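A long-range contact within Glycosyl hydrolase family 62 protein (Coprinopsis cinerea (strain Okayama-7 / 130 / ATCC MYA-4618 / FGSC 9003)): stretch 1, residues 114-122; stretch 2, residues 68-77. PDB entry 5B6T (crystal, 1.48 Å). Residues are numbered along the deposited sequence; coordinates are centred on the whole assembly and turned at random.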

# COMPACT_ATOMS: atom_id res chain seq x y z
N ASN A 114 11.00 -17.37 -2.51
CA ASN A 114 11.63 -17.53 -3.82
C ASN A 114 11.31 -16.34 -4.71
O ASN A 114 10.44 -16.43 -5.58
CB ASN A 114 11.18 -18.83 -4.52
CG ASN A 114 11.95 -19.08 -5.77
OD1 ASN A 114 13.12 -18.66 -5.87
ND2 ASN A 114 11.33 -19.72 -6.76
N PRO A 115 12.05 -15.23 -4.57
CA PRO A 115 11.69 -14.08 -5.39
C PRO A 115 11.86 -14.34 -6.89
O PRO A 115 11.17 -13.72 -7.71
CB PRO A 115 12.65 -13.01 -4.90
CG PRO A 115 13.77 -13.74 -4.18
CD PRO A 115 13.07 -14.91 -3.56
N ALA A 116 12.73 -15.28 -7.26
CA ALA A 116 12.91 -15.61 -8.67
C ALA A 116 11.68 -16.24 -9.31
O ALA A 116 11.60 -16.30 -10.55
CB ALA A 116 14.11 -16.53 -8.84
N GLY A 117 10.70 -16.68 -8.50
CA GLY A 117 9.52 -17.43 -8.96
C GLY A 117 8.31 -16.62 -9.35
O GLY A 117 7.35 -17.18 -9.89
N TRP A 118 8.32 -15.31 -9.11
CA TRP A 118 7.12 -14.52 -9.45
C TRP A 118 6.84 -14.52 -10.95
O TRP A 118 7.70 -14.19 -11.77
CB TRP A 118 7.26 -13.11 -8.92
CG TRP A 118 7.21 -13.06 -7.41
CD1 TRP A 118 8.26 -12.90 -6.55
CD2 TRP A 118 6.05 -13.21 -6.59
NE1 TRP A 118 7.83 -12.93 -5.26
CE2 TRP A 118 6.47 -13.12 -5.25
CE3 TRP A 118 4.69 -13.38 -6.87
CZ2 TRP A 118 5.57 -13.21 -4.18
CZ3 TRP A 118 3.80 -13.48 -5.82
CH2 TRP A 118 4.24 -13.35 -4.48
N THR A 119 5.59 -14.85 -11.29
CA THR A 119 5.19 -15.03 -12.67
C THR A 119 5.18 -13.73 -13.46
O THR A 119 5.10 -12.64 -12.91
CB THR A 119 3.79 -15.69 -12.76
OG1 THR A 119 2.83 -14.93 -11.99
CG2 THR A 119 3.82 -17.10 -12.27
N ALA A 120 5.25 -13.86 -14.79
CA ALA A 120 5.03 -12.75 -15.68
C ALA A 120 3.60 -12.20 -15.46
O ALA A 120 2.72 -12.95 -15.12
CB ALA A 120 5.18 -13.22 -17.13
N PRO A 121 3.40 -10.89 -15.66
CA PRO A 121 2.13 -10.28 -15.25
C PRO A 121 0.91 -10.84 -15.99
O PRO A 121 0.97 -11.12 -17.23
CB PRO A 121 2.30 -8.81 -15.59
CG PRO A 121 3.76 -8.57 -15.62
CD PRO A 121 4.36 -9.87 -16.11
N ARG A 122 -0.17 -11.02 -15.23
CA ARG A 122 -1.53 -11.21 -15.79
C ARG A 122 -2.39 -10.04 -15.31
O ARG A 122 -2.00 -9.35 -14.37
CB ARG A 122 -2.12 -12.56 -15.37
CG ARG A 122 -1.45 -13.75 -16.07
CD ARG A 122 -1.92 -15.06 -15.45
NE ARG A 122 -1.32 -16.24 -16.07
CZ ARG A 122 -1.98 -17.31 -16.53
NH1 ARG A 122 -3.31 -17.39 -16.45
NH2 ARG A 122 -1.30 -18.32 -17.08
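Stretch 2, residues 68-77: FYYLDQAPLG

A single hydrogen bond joins the two stretches, although their backbones approach to 4.0 Å between A120 CA and L76 CA. It runs from L76 N to W118 O, 3.0 Å, with an N-H...O angle of 130°. The rest of the contact is apolar packing and CH contacts. P75 N lies 3.4 Å from W118 O but has no hydrogen to share; the next amide, that of L76, makes the bond.

Stretch 2 begins as a strand that includes Y69 and Y70. A 3-10 turn follows over L71 to Q73, closed by Q73 N to Y70 O at 3.1 Å and A74 N to L71 O at 3.0 Å. From A74 to G77 the chain is irregular. G77 has a positive phi of 80°, a value that favours glycine. The two chains run in the same general direction along the contact: P115 is nearest L71, A116 nearest A74 and A120 nearest L76, by CA positions. No regular sheet or helix pairing forms.

At the beginning of the contact, Y69 turns its CA-to-CB bond toward stretch 1. Its chi1 is t, and P115 lies over one face of its ring. P115 CG is 3.9 Å from the ring centroid and 22° off the normal, a CH-pi contact. The CB of A116 approaches Y69 OH to 3.4 Å.

L71 is buried. Its CA-to-CB bond points sideways, but the end of the side chain comes nearer to stretch 1. L71 CD2 lies 3.9 Å from P115 CB and 3.9 Å from W118 CD1. One methyl group thus touches both the proline and the indole.

A74 points its small side chain toward stretch 1. A74 CB packs against two carbonyl oxygens, P115 O and A116 O, at 3.4 Å each. P75 follows closely: P75 CD is 3.1 Å from A116 O and 3.3 Å from W118 O. The proline ring therefore rests on backbone oxygens.

L76 is buried beside W118, with L76 CB 4.3 Å from W118 CB. Its chi1 is t; its chi2, 145°, lies between wells.

Beyond W118 the backbones stay close through two CA-H...O contacts. L76 CA lies 3.3 Å from T119 O, and A120 CA lies 3.3 Å from P75 O. These two contacts have a donor on each stretch. P121 adds a last touch, with P121 CD 3.5 Å from L76 O. Together the stretches bury 484 Å², both sides summed.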

# COMPACT_ATOMS: atom_id res chain seq x y z
N PHE A 68 18.80 -6.41 -1.86
CA PHE A 68 17.66 -6.29 -2.74
C PHE A 68 17.64 -7.45 -3.71
O PHE A 68 18.69 -7.83 -4.25
CB PHE A 68 17.78 -5.00 -3.54
CG PHE A 68 17.40 -3.74 -2.79
CD1 PHE A 68 17.14 -3.73 -1.42
CD2 PHE A 68 17.27 -2.55 -3.50
CE1 PHE A 68 16.80 -2.55 -0.76
CE2 PHE A 68 16.92 -1.38 -2.85
CZ PHE A 68 16.67 -1.38 -1.48
N TYR A 69 16.46 -8.00 -3.98
CA TYR A 69 16.26 -8.86 -5.15
C TYR A 69 15.40 -8.07 -6.10
O TYR A 69 14.19 -7.88 -5.86
CB TYR A 69 15.61 -10.23 -4.82
CG TYR A 69 15.77 -11.22 -5.95
CD1 TYR A 69 15.00 -11.13 -7.08
CD2 TYR A 69 16.68 -12.27 -5.85
CE1 TYR A 69 15.17 -12.04 -8.12
CE2 TYR A 69 16.84 -13.18 -6.88
CZ TYR A 69 16.08 -13.06 -8.01
OH TYR A 69 16.25 -13.94 -9.07
N TYR A 70 15.99 -7.64 -7.22
CA TYR A 70 15.26 -6.92 -8.24
C TYR A 70 14.37 -7.88 -9.04
O TYR A 70 14.84 -8.81 -9.68
CB TYR A 70 16.25 -6.20 -9.15
CG TYR A 70 16.99 -5.07 -8.47
CD1 TYR A 70 16.34 -3.91 -8.09
CD2 TYR A 70 18.37 -5.16 -8.22
CE1 TYR A 70 17.01 -2.87 -7.45
CE2 TYR A 70 19.04 -4.13 -7.60
CZ TYR A 70 18.37 -2.97 -7.22
OH TYR A 70 19.03 -1.90 -6.63
N LEU A 71 13.05 -7.66 -8.97
CA LEU A 71 12.11 -8.65 -9.47
C LEU A 71 12.04 -8.70 -10.99
O LEU A 71 11.43 -9.63 -11.54
CB LEU A 71 10.73 -8.48 -8.85
CG LEU A 71 10.69 -8.77 -7.35
CD1 LEU A 71 9.32 -8.38 -6.80
CD2 LEU A 71 11.00 -10.24 -7.05
N ASP A 72 12.69 -7.76 -11.67
CA ASP A 72 12.82 -7.87 -13.12
C ASP A 72 13.69 -9.06 -13.56
O ASP A 72 13.66 -9.44 -14.73
CB ASP A 72 13.27 -6.54 -13.76
CG ASP A 72 14.69 -6.09 -13.35
OD1 ASP A 72 15.51 -6.89 -12.94
OD2 ASP A 72 15.01 -4.90 -13.60
N GLN A 73 14.41 -9.67 -12.63
CA GLN A 73 15.15 -10.90 -12.87
C GLN A 73 14.28 -12.18 -12.84
O GLN A 73 14.72 -13.26 -13.26
CB GLN A 73 16.34 -11.03 -11.91
CG GLN A 73 17.33 -9.90 -12.03
CD GLN A 73 17.86 -9.71 -13.42
OE1 GLN A 73 17.55 -8.72 -14.11
NE2 GLN A 73 18.64 -10.66 -13.87
N ALA A 74 13.09 -12.05 -12.25
CA ALA A 74 12.08 -13.10 -12.24
C ALA A 74 11.28 -12.99 -13.53
O ALA A 74 11.38 -11.99 -14.27
CB ALA A 74 11.15 -12.94 -11.01
N PRO A 75 10.42 -13.99 -13.77
CA PRO A 75 9.52 -13.86 -14.93
C PRO A 75 8.65 -12.59 -14.89
O PRO A 75 8.26 -12.07 -15.92
CB PRO A 75 8.70 -15.13 -14.85
CG PRO A 75 9.67 -16.15 -14.29
CD PRO A 75 10.44 -15.37 -13.24
N LEU A 76 8.40 -12.04 -13.69
CA LEU A 76 7.74 -10.74 -13.57
C LEU A 76 8.32 -9.68 -14.54
O LEU A 76 7.58 -8.94 -15.18
CB LEU A 76 7.82 -10.28 -12.11
CG LEU A 76 7.05 -9.00 -11.75
CD1 LEU A 76 6.47 -9.07 -10.34
CD2 LEU A 76 7.91 -7.75 -11.89
N GLY A 77 9.64 -9.65 -14.63
CA GLY A 77 10.32 -9.03 -15.79
C GLY A 77 10.46 -7.53 -15.79
O GLY A 77 9.99 -6.85 -14.88